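Lipoprotein (Colwellia psychrerythraea, PDB 3O0Y) is a predicted lipoprotein of unknown function whose family belongs to the peptidase MA clan, so a metallopeptidase-like role is possible but unproven. Local coordinates at residues Q40-Q45 / P458-I463; R346-D351 / D423-P428; E357-D362 / I419-M424. All blocks are in the same frame, centred on the assembly; numbering follows the deposited sequence.

Contact 1: Q40-Q45 / P458-I463; sequences QSLFKQ and PFLRRI
The ring of F43 projects from the last turns of helix 27-44 into a shallow hollow made by F459 and L460 of the short, weakly bonded helix 459-462 and I463 just after it. This is apolar helix-to-helix packing within a mostly helical chain. The bump is the CE1/CZ corner of the F43 ring. L460 slides past the ring in the opposite direction and brings CD2 to 3.9 Å from F43 CE1. L42, the neighbour of F43, adds a looser methyl contact, its CD2 lying 4.4 Å from L460 CD2. F43 CE1 also lies near the plane of the F459 ring, at its edge and 4.0 Å from F459 CE2, which in turn comes obliquely to the F43 ring. I463 has CG1 between the backbone N and the carbonyl carbon (chi1 55°), and the chain then extends to CD1 (chi2 158°), which meets F43 tip to tip. Helix 47-53 also lines this site, with A50 and Y53 against F43, while M109 of helix 100-117 touches L460. The tightest touch between the two segments is I463 CD1 against F43 CZ, at 3.6 Å and in the plane of the ring.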
loop_
_atom_site.group_PDB
_atom_site.type_symbol
_atom_site.label_atom_id
_atom_site.label_comp_id
_atom_site.label_asym_id
_atom_site.label_seq_id
_atom_site.Cartn_x
_atom_site.Cartn_y
_atom_site.Cartn_z
ATOM N N GLN A 40 9.588 18.996 2.184
ATOM C CA GLN A 40 10.839 19.124 1.430
ATOM C C GLN A 40 11.928 18.233 2.032
ATOM O O GLN A 40 12.686 17.580 1.301
ATOM C CB GLN A 40 11.249 20.600 1.308
ATOM C CG GLN A 40 10.214 21.390 0.503
ATOM C CD GLN A 40 10.641 22.762 0.091
ATOM O OE1 GLN A 40 11.389 23.436 0.794
ATOM N NE2 GLN A 40 10.100 23.220 -1.032
ATOM N N SER A 41 11.944 18.129 3.330
ATOM C CA SER A 41 12.958 17.335 3.994
ATOM C C SER A 41 12.725 15.831 3.782
ATOM O O SER A 41 13.692 15.082 3.577
ATOM C CB SER A 41 13.012 17.608 5.474
ATOM O OG SER A 41 13.620 18.857 5.669
ATOM N N LEU A 42 11.483 15.400 3.877
ATOM C CA LEU A 42 11.180 13.980 3.684
ATOM C C LEU A 42 11.550 13.620 2.253
ATOM O O LEU A 42 12.255 12.617 2.030
ATOM C CB LEU A 42 9.691 13.714 3.915
ATOM C CG LEU A 42 9.242 12.274 3.728
ATOM C CD1 LEU A 42 10.016 11.262 4.610
ATOM C CD2 LEU A 42 7.683 12.196 3.857
ATOM N N PHE A 43 11.026 14.386 1.300
ATOM C CA PHE A 43 11.246 14.019 -0.096
ATOM C C PHE A 43 12.694 14.182 -0.611
ATOM O O PHE A 43 13.101 13.424 -1.483
ATOM C CB PHE A 43 10.291 14.725 -1.001
ATOM C CG PHE A 43 8.941 14.128 -1.002
ATOM C CD1 PHE A 43 7.865 14.792 -0.450
ATOM C CD2 PHE A 43 8.749 12.858 -1.547
ATOM C CE1 PHE A 43 6.595 14.209 -0.471
ATOM C CE2 PHE A 43 7.510 12.318 -1.637
ATOM C CZ PHE A 43 6.420 12.979 -1.081
ATOM N N LYS A 44 13.450 15.136 -0.089
ATOM C CA LYS A 44 14.884 15.180 -0.413
ATOM C C LYS A 44 15.600 13.897 -0.031
ATOM O O LYS A 44 16.556 13.502 -0.680
ATOM C CB LYS A 44 15.602 16.303 0.355
ATOM C CG LYS A 44 15.335 17.719 -0.007
ATOM C CD LYS A 44 15.961 18.609 1.199
ATOM C CE LYS A 44 15.331 20.040 1.366
ATOM N NZ LYS A 44 15.187 20.572 2.807
ATOM N N GLN A 45 15.190 13.294 1.069
ATOM C CA GLN A 45 15.777 12.062 1.572
ATOM C C GLN A 45 15.100 10.791 1.058
ATOM O O GLN A 45 15.488 9.666 1.385
ATOM C CB GLN A 45 15.778 12.110 3.082
ATOM C CG GLN A 45 16.628 13.264 3.554
ATOM C CD GLN A 45 16.679 13.407 5.022
ATOM O OE1 GLN A 45 16.091 14.359 5.575
ATOM N NE2 GLN A 45 17.387 12.522 5.678
ATOM N N PRO A 458 -2.195 21.503 2.786
ATOM C CA PRO A 458 -0.756 21.275 2.802
ATOM C C PRO A 458 -0.409 20.024 2.049
ATOM O O PRO A 458 -1.169 19.040 2.096
ATOM C CB PRO A 458 -0.409 21.107 4.300
ATOM C CG PRO A 458 -1.594 21.290 5.037
ATOM C CD PRO A 458 -2.773 21.534 4.121
ATOM N N PHE A 459 0.719 20.021 1.343
ATOM C CA PHE A 459 0.980 18.954 0.388
ATOM C C PHE A 459 0.975 17.577 0.999
ATOM O O PHE A 459 0.350 16.663 0.456
ATOM C CB PHE A 459 2.284 19.100 -0.368
ATOM C CG PHE A 459 2.462 18.071 -1.413
ATOM C CD1 PHE A 459 1.893 18.198 -2.641
ATOM C CD2 PHE A 459 3.242 16.976 -1.142
ATOM C CE1 PHE A 459 2.098 17.182 -3.610
ATOM C CE2 PHE A 459 3.413 15.972 -2.055
ATOM C CZ PHE A 459 2.820 16.072 -3.286
ATOM N N LEU A 460 1.552 17.393 2.175
ATOM C CA LEU A 460 1.560 16.041 2.700
ATOM C C LEU A 460 0.151 15.517 3.041
ATOM O O LEU A 460 -0.092 14.297 3.009
ATOM C CB LEU A 460 2.433 15.980 3.957
ATOM C CG LEU A 460 3.953 15.991 3.716
ATOM C CD1 LEU A 460 4.734 15.860 5.088
ATOM C CD2 LEU A 460 4.423 14.920 2.733
ATOM N N ARG A 461 -0.782 16.437 3.259
ATOM C CA ARG A 461 -2.171 16.061 3.417
ATOM C C ARG A 461 -2.839 15.569 2.157
ATOM O O ARG A 461 -3.793 14.779 2.244
ATOM C CB ARG A 461 -3.041 17.169 3.999
ATOM C CG ARG A 461 -2.823 17.263 5.542
ATOM C CD ARG A 461 -4.038 17.937 6.177
ATOM N NE ARG A 461 -5.302 17.198 6.016
ATOM C CZ ARG A 461 -6.486 17.620 6.405
ATOM N NH1 ARG A 461 -6.680 18.817 6.986
ATOM N NH2 ARG A 461 -7.551 16.861 6.197
ATOM N N ARG A 462 -2.332 15.969 1.006
ATOM C CA ARG A 462 -2.872 15.508 -0.243
ATOM C C ARG A 462 -2.498 14.056 -0.613
ATOM O O ARG A 462 -3.175 13.423 -1.414
ATOM C CB ARG A 462 -2.533 16.446 -1.411
ATOM C CG ARG A 462 -3.054 17.818 -1.188
ATOM C CD ARG A 462 -2.494 18.815 -2.099
ATOM N NE ARG A 462 -2.870 18.529 -3.472
ATOM C CZ ARG A 462 -2.350 19.154 -4.538
ATOM N NH1 ARG A 462 -1.472 20.141 -4.376
ATOM N NH2 ARG A 462 -2.774 18.878 -5.757
ATOM N N ILE A 463 -1.442 13.541 -0.020
ATOM C CA ILE A 463 -0.949 12.173 -0.240
ATOM C C ILE A 463 -0.834 11.356 1.051
ATOM O O ILE A 463 -0.113 10.340 1.099
ATOM C CB ILE A 463 0.432 12.196 -0.890
ATOM C CG1 ILE A 463 1.420 13.036 -0.083
ATOM C CG2 ILE A 463 0.326 12.858 -2.305
ATOM C CD1 ILE A 463 2.955 12.664 -0.367
#

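Contact 2: R346-D351 / D423-P428; sequences RFLYED and DMKANP
M424 meets Y349 and E350 through a side chain bent twice: chi2 of -52° turns SD back beside the tyrosine, and chi3 of 84° turns CE away from an extended course. In Y349, chi1 sets CG anti to the carbonyl carbon, beside the backbone N; its CB, directed toward 423-428, meets M424 SD at 3.7 Å. The sulfur also makes a Met-aromatic contact, lying 5.4 Å from the centroid of the Y349 ring and 61° off the ring normal, an oblique approach. Nearer the backbone, M424 CB rests 3.4 Å from Y349 O, and M424 CG lies 3.5 Å from E350 O, so CB and CG touch two successive carbonyl oxygens. L348 covers the neighbouring turn, its CD2 meeting M424 O and K425 CA and approaching the lysine CD.

Between the loops sits a water that accepts from Y349 N at 2.9 Å and donates to M424 O and to N427 O, each at 2.7 Å. The 423-428 side is itself shaped by a 3-10 turn and an Asx turn, in which D423 OD1 accepts from K425 N from above the carboxylate plane. At the far end P428 CA makes a CA-H...O contact with F347 O at 3.3 Å, and F347 and K429, the residue after P428, share backbone hydrogen bonding. The phenol of Y349 is held elsewhere, by D362 of helix 353-373, and the carboxylate of D351 pairs with R356.

The two connections thus meet through apolar side chains and main-chain oxygens. M424, L348 and the CB of Y349 supply the apolar part, while the water gives Y349 N, M424 O and N427 O a shared polar partner although the segments have no direct hydrogen bond.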
loop_
_atom_site.group_PDB
_atom_site.type_symbol
_atom_site.label_atom_id
_atom_site.label_comp_id
_atom_site.label_asym_id
_atom_site.label_seq_id
_atom_site.Cartn_x
_atom_site.Cartn_y
_atom_site.Cartn_z
ATOM N N ARG A 346 -17.833 -22.456 -15.418
ATOM C CA ARG A 346 -18.509 -21.225 -15.591
ATOM C C ARG A 346 -17.778 -20.064 -14.891
ATOM O O ARG A 346 -18.094 -18.946 -15.190
ATOM C CB ARG A 346 -19.948 -21.301 -15.057
ATOM C CG ARG A 346 -20.028 -21.587 -13.604
ATOM C CD ARG A 346 -21.497 -21.804 -13.165
ATOM N NE ARG A 346 -21.587 -22.359 -11.826
ATOM C CZ ARG A 346 -22.651 -22.258 -11.022
ATOM N NH1 ARG A 346 -23.784 -21.612 -11.396
ATOM N NH2 ARG A 346 -22.579 -22.832 -9.860
ATOM N N PHE A 347 -16.888 -20.350 -13.958
ATOM C CA PHE A 347 -16.172 -19.336 -13.157
ATOM C C PHE A 347 -14.722 -19.139 -13.586
ATOM O O PHE A 347 -13.966 -18.426 -12.892
ATOM C CB PHE A 347 -16.291 -19.561 -11.657
ATOM C CG PHE A 347 -17.704 -19.553 -11.150
ATOM C CD1 PHE A 347 -18.543 -18.466 -11.432
ATOM C CD2 PHE A 347 -18.231 -20.626 -10.425
ATOM C CE1 PHE A 347 -19.838 -18.468 -10.990
ATOM C CE2 PHE A 347 -19.510 -20.602 -9.965
ATOM C CZ PHE A 347 -20.340 -19.551 -10.279
ATOM N N LEU A 348 -14.320 -19.743 -14.699
ATOM C CA LEU A 348 -12.877 -19.725 -15.099
ATOM C C LEU A 348 -12.741 -19.179 -16.492
ATOM O O LEU A 348 -13.381 -19.681 -17.475
ATOM C CB LEU A 348 -12.295 -21.131 -15.066
ATOM C CG LEU A 348 -12.171 -21.791 -13.720
ATOM C CD1 LEU A 348 -11.876 -23.292 -13.944
ATOM C CD2 LEU A 348 -11.157 -21.016 -12.858
ATOM N N TYR A 349 -11.912 -18.148 -16.648
ATOM C CA TYR A 349 -11.490 -17.738 -17.949
ATOM C C TYR A 349 -10.539 -18.746 -18.538
ATOM O O TYR A 349 -9.776 -19.421 -17.802
ATOM C CB TYR A 349 -10.792 -16.345 -17.879
ATOM C CG TYR A 349 -11.636 -15.207 -17.386
ATOM C CD1 TYR A 349 -12.557 -14.620 -18.227
ATOM C CD2 TYR A 349 -11.567 -14.782 -16.074
ATOM C CE1 TYR A 349 -13.338 -13.573 -17.784
ATOM C CE2 TYR A 349 -12.334 -13.705 -15.602
ATOM C CZ TYR A 349 -13.239 -13.139 -16.476
ATOM O OH TYR A 349 -14.049 -12.115 -16.043
ATOM N N GLU A 350 -10.555 -18.838 -19.853
ATOM C CA GLU A 350 -9.686 -19.769 -20.547
ATOM C C GLU A 350 -8.221 -19.345 -20.337
ATOM O O GLU A 350 -7.910 -18.136 -20.333
ATOM C CB GLU A 350 -10.072 -19.763 -22.045
ATOM C CG GLU A 350 -9.189 -20.600 -22.915
ATOM C CD GLU A 350 -9.616 -20.589 -24.398
ATOM O OE1 GLU A 350 -9.487 -19.532 -25.116
ATOM O OE2 GLU A 350 -10.094 -21.684 -24.810
ATOM N N ASP A 351 -7.306 -20.317 -20.207
ATOM C CA ASP A 351 -5.899 -19.937 -20.105
ATOM C C ASP A 351 -5.308 -19.729 -21.525
ATOM O O ASP A 351 -4.772 -20.666 -22.157
ATOM C CB ASP A 351 -5.170 -21.018 -19.334
ATOM C CG ASP A 351 -3.680 -20.768 -19.218
ATOM O OD1 ASP A 351 -3.161 -19.660 -19.469
ATOM O OD2 ASP A 351 -2.994 -21.769 -18.937
ATOM N N ASP A 423 -2.282 -16.595 -13.561
ATOM C CA ASP A 423 -3.005 -17.858 -13.376
ATOM C C ASP A 423 -4.521 -17.599 -13.385
ATOM O O ASP A 423 -5.035 -16.890 -12.498
ATOM C CB ASP A 423 -2.637 -18.380 -12.004
ATOM C CG ASP A 423 -3.280 -19.752 -11.703
ATOM O OD1 ASP A 423 -4.000 -20.313 -12.604
ATOM O OD2 ASP A 423 -3.078 -20.232 -10.546
ATOM N N MET A 424 -5.217 -18.193 -14.351
ATOM C CA MET A 424 -6.654 -17.954 -14.459
ATOM C C MET A 424 -7.378 -18.557 -13.224
ATOM O O MET A 424 -8.427 -18.073 -12.801
ATOM C CB MET A 424 -7.229 -18.391 -15.820
ATOM C CG MET A 424 -6.903 -17.440 -17.067
ATOM S SD MET A 424 -7.258 -15.689 -16.896
ATOM C CE MET A 424 -5.706 -15.110 -16.032
ATOM N N LYS A 425 -6.806 -19.607 -12.630
ATOM C CA LYS A 425 -7.448 -20.227 -11.465
ATOM C C LYS A 425 -7.451 -19.282 -10.263
ATOM O O LYS A 425 -8.307 -19.395 -9.376
ATOM C CB LYS A 425 -6.803 -21.573 -11.094
ATOM C CG LYS A 425 -6.425 -22.491 -12.267
ATOM C CD LYS A 425 -7.635 -23.037 -13.022
ATOM C CE LYS A 425 -7.428 -24.477 -13.630
ATOM N NZ LYS A 425 -6.321 -25.244 -12.965
ATOM N N ALA A 426 -6.532 -18.321 -10.263
ATOM C CA ALA A 426 -6.408 -17.293 -9.243
ATOM C C ALA A 426 -7.324 -16.071 -9.513
ATOM O O ALA A 426 -7.327 -15.130 -8.770
ATOM C CB ALA A 426 -4.917 -16.851 -9.139
ATOM N N ASN A 427 -8.023 -16.099 -10.638
ATOM C CA ASN A 427 -8.947 -15.041 -11.086
ATOM C C ASN A 427 -10.335 -15.548 -11.354
ATOM O O ASN A 427 -10.871 -15.334 -12.445
ATOM C CB ASN A 427 -8.414 -14.400 -12.364
ATOM C CG ASN A 427 -7.153 -13.526 -12.124
ATOM O OD1 ASN A 427 -5.999 -13.959 -12.389
ATOM N ND2 ASN A 427 -7.364 -12.353 -11.645
ATOM N N PRO A 428 -10.909 -16.271 -10.388
ATOM C CA PRO A 428 -12.256 -16.764 -10.634
ATOM C C PRO A 428 -13.179 -15.601 -10.975
ATOM O O PRO A 428 -13.116 -14.504 -10.411
ATOM C CB PRO A 428 -12.665 -17.375 -9.293
ATOM C CG PRO A 428 -11.847 -16.678 -8.247
ATOM C CD PRO A 428 -10.497 -16.440 -8.980
HETATM O O HOH W 1 -10.647 -17.415 -14.199
#

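Contact 3: E357-D362 / I419-M424; sequences EELLSD and INLRDM
The helical segment 357-362 lies across from the irregular 419-424 with the backbones well apart: CA of L359 is 8.7 Å from CA of L421, and CA of L360 is 8.6 Å from CA of I419. Here a helix packs on the end of the central strand of a three-stranded mixed sheet and on the loop leaving it. Side chains alone fill the gap, L359 and L360 facing I419, the last residue of strand 416-419, and L421, two residues on in the loop. L359 has CG anti to the backbone N (chi1 -171°), and its CD1 lies 3.7 Å from L421 CD2 as the two leucines cross obliquely. The same methyl also reaches M424, with L359 CD1 3.9 Å from M424 SD and nearly as close to its CE. L360 slides past I419 in the opposite direction, its CD2 3.8 Å from I419 CG2, and its CD1 borders L421 CD1 at 4.1 Å. L432 and L435 of helix 432-439 continue this apolar layer, against L359 and I419 respectively. R356, the residue just before the helical segment, donates through NE to L421 O. On the loop side an Asx turn shapes the chain: N420 OD1 accepts from R422 N at 2.9 Å, with the donor in the plane of the amide carbonyl.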
loop_
_atom_site.group_PDB
_atom_site.type_symbol
_atom_site.label_atom_id
_atom_site.label_comp_id
_atom_site.label_asym_id
_atom_site.label_seq_id
_atom_site.Cartn_x
_atom_site.Cartn_y
_atom_site.Cartn_z
ATOM N N GLU A 357 -7.982 -11.514 -22.586
ATOM C CA GLU A 357 -8.732 -10.416 -23.151
ATOM C C GLU A 357 -10.132 -10.267 -22.603
ATOM O O GLU A 357 -10.635 -9.109 -22.413
ATOM C CB GLU A 357 -8.816 -10.545 -24.715
ATOM C CG GLU A 357 -7.474 -10.280 -25.422
ATOM C CD GLU A 357 -7.454 -10.649 -26.922
ATOM O OE1 GLU A 357 -8.305 -11.465 -27.391
ATOM O OE2 GLU A 357 -6.483 -10.140 -27.608
ATOM N N GLU A 358 -10.776 -11.387 -22.345
ATOM C CA GLU A 358 -12.115 -11.391 -21.766
ATOM C C GLU A 358 -12.076 -10.819 -20.360
ATOM O O GLU A 358 -12.895 -9.983 -19.989
ATOM C CB GLU A 358 -12.731 -12.794 -21.758
ATOM C CG GLU A 358 -14.242 -12.726 -21.365
ATOM C CD GLU A 358 -14.917 -14.083 -21.225
ATOM O OE1 GLU A 358 -14.283 -15.100 -21.484
ATOM O OE2 GLU A 358 -16.061 -14.112 -20.746
ATOM N N LEU A 359 -11.123 -11.264 -19.538
ATOM C CA LEU A 359 -10.969 -10.741 -18.227
ATOM C C LEU A 359 -10.787 -9.226 -18.246
ATOM O O LEU A 359 -11.447 -8.489 -17.521
ATOM C CB LEU A 359 -9.815 -11.471 -17.521
ATOM C CG LEU A 359 -9.581 -11.240 -16.067
ATOM C CD1 LEU A 359 -8.526 -12.327 -15.483
ATOM C CD2 LEU A 359 -9.110 -9.801 -15.806
ATOM N N LEU A 360 -9.896 -8.737 -19.100
ATOM C CA LEU A 360 -9.619 -7.300 -19.171
ATOM C C LEU A 360 -10.826 -6.495 -19.660
ATOM O O LEU A 360 -11.086 -5.413 -19.128
ATOM C CB LEU A 360 -8.395 -7.033 -20.037
ATOM C CG LEU A 360 -7.031 -7.428 -19.392
ATOM C CD1 LEU A 360 -5.946 -7.480 -20.515
ATOM C CD2 LEU A 360 -6.640 -6.527 -18.299
ATOM N N SER A 361 -11.586 -7.059 -20.604
ATOM C CA SER A 361 -12.810 -6.407 -21.085
ATOM C C SER A 361 -13.850 -6.366 -20.007
ATOM O O SER A 361 -14.582 -5.370 -19.846
ATOM C CB SER A 361 -13.399 -7.105 -22.325
ATOM O OG SER A 361 -12.366 -7.006 -23.322
ATOM N N ASP A 362 -13.961 -7.462 -19.287
ATOM C CA ASP A 362 -14.903 -7.488 -18.150
ATOM C C ASP A 362 -14.587 -6.432 -17.100
ATOM O O ASP A 362 -15.503 -5.665 -16.641
ATOM C CB ASP A 362 -14.950 -8.868 -17.460
ATOM C CG ASP A 362 -15.681 -9.955 -18.304
ATOM O OD1 ASP A 362 -16.401 -9.640 -19.330
ATOM O OD2 ASP A 362 -15.559 -11.153 -17.896
ATOM N N ILE A 419 -3.642 -5.627 -12.623
ATOM C CA ILE A 419 -4.209 -6.972 -12.475
ATOM C C ILE A 419 -3.199 -8.064 -12.809
ATOM O O ILE A 419 -2.476 -7.940 -13.792
ATOM C CB ILE A 419 -5.516 -7.075 -13.358
ATOM C CG1 ILE A 419 -6.199 -8.401 -13.115
ATOM C CG2 ILE A 419 -5.207 -6.845 -14.811
ATOM C CD1 ILE A 419 -6.877 -8.534 -11.757
ATOM N N ASN A 420 -3.137 -9.135 -11.991
ATOM C CA ASN A 420 -2.209 -10.254 -12.241
ATOM C C ASN A 420 -2.858 -11.317 -13.108
ATOM O O ASN A 420 -3.848 -11.941 -12.675
ATOM C CB ASN A 420 -1.831 -10.888 -10.923
ATOM C CG ASN A 420 -0.628 -11.734 -11.040
ATOM O OD1 ASN A 420 -0.465 -12.480 -11.994
ATOM N ND2 ASN A 420 0.264 -11.635 -10.055
ATOM N N LEU A 421 -2.410 -11.437 -14.356
ATOM C CA LEU A 421 -2.956 -12.432 -15.269
ATOM C C LEU A 421 -2.164 -13.741 -15.327
ATOM O O LEU A 421 -2.373 -14.565 -16.256
ATOM C CB LEU A 421 -3.099 -11.800 -16.628
ATOM C CG LEU A 421 -3.818 -10.467 -16.804
ATOM C CD1 LEU A 421 -3.719 -10.035 -18.254
ATOM C CD2 LEU A 421 -5.252 -10.688 -16.289
ATOM N N ARG A 422 -1.297 -13.975 -14.336
ATOM C CA ARG A 422 -0.474 -15.200 -14.415
ATOM C C ARG A 422 -1.295 -16.485 -14.464
ATOM O O ARG A 422 -1.027 -17.377 -15.314
ATOM C CB ARG A 422 0.463 -15.313 -13.232
ATOM C CG ARG A 422 1.449 -16.507 -13.262
ATOM C CD ARG A 422 2.310 -16.634 -11.977
ATOM N NE ARG A 422 1.643 -17.420 -10.929
ATOM C CZ ARG A 422 1.053 -16.940 -9.815
ATOM N NH1 ARG A 422 1.065 -15.645 -9.473
ATOM N NH2 ARG A 422 0.471 -17.803 -8.990
ATOM N N ASP A 423 -2.282 -16.595 -13.561
ATOM C CA ASP A 423 -3.005 -17.858 -13.376
ATOM C C ASP A 423 -4.521 -17.599 -13.385
ATOM O O ASP A 423 -5.035 -16.890 -12.498
ATOM C CB ASP A 423 -2.637 -18.380 -12.004
ATOM C CG ASP A 423 -3.280 -19.752 -11.703
ATOM O OD1 ASP A 423 -4.000 -20.313 -12.604
ATOM O OD2 ASP A 423 -3.078 -20.232 -10.546
ATOM N N MET A 424 -5.217 -18.193 -14.351
ATOM C CA MET A 424 -6.654 -17.954 -14.459
ATOM C C MET A 424 -7.378 -18.557 -13.224
ATOM O O MET A 424 -8.427 -18.073 -12.801
ATOM C CB MET A 424 -7.229 -18.391 -15.820
ATOM C CG MET A 424 -6.903 -17.440 -17.067
ATOM S SD MET A 424 -7.258 -15.689 -16.896
ATOM C CE MET A 424 -5.706 -15.110 -16.032
#

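Overall arrangement
Contacts 2 and 3 adjoin, their centres 8 Å apart, whereas contact 1 lies on the opposite side of the chain's centre, about 41 Å from contact 2 and 36 Å from contact 3 between centres. Contacts 2 and 3 share D423 and M424 and also touch where Y349 packs on E358 and L359. Along the chain, 346-351 leads into helix 353-373, which carries 357-362, and 419-428 leads from strand 416-419 to helix 432-439. Together they pack helix 353-373 and the loop before it against the connection that leaves strand 416-419. Contact 1 spans all of this, tying helix 27-44, near the N-terminus, to the much later 458-463 segment.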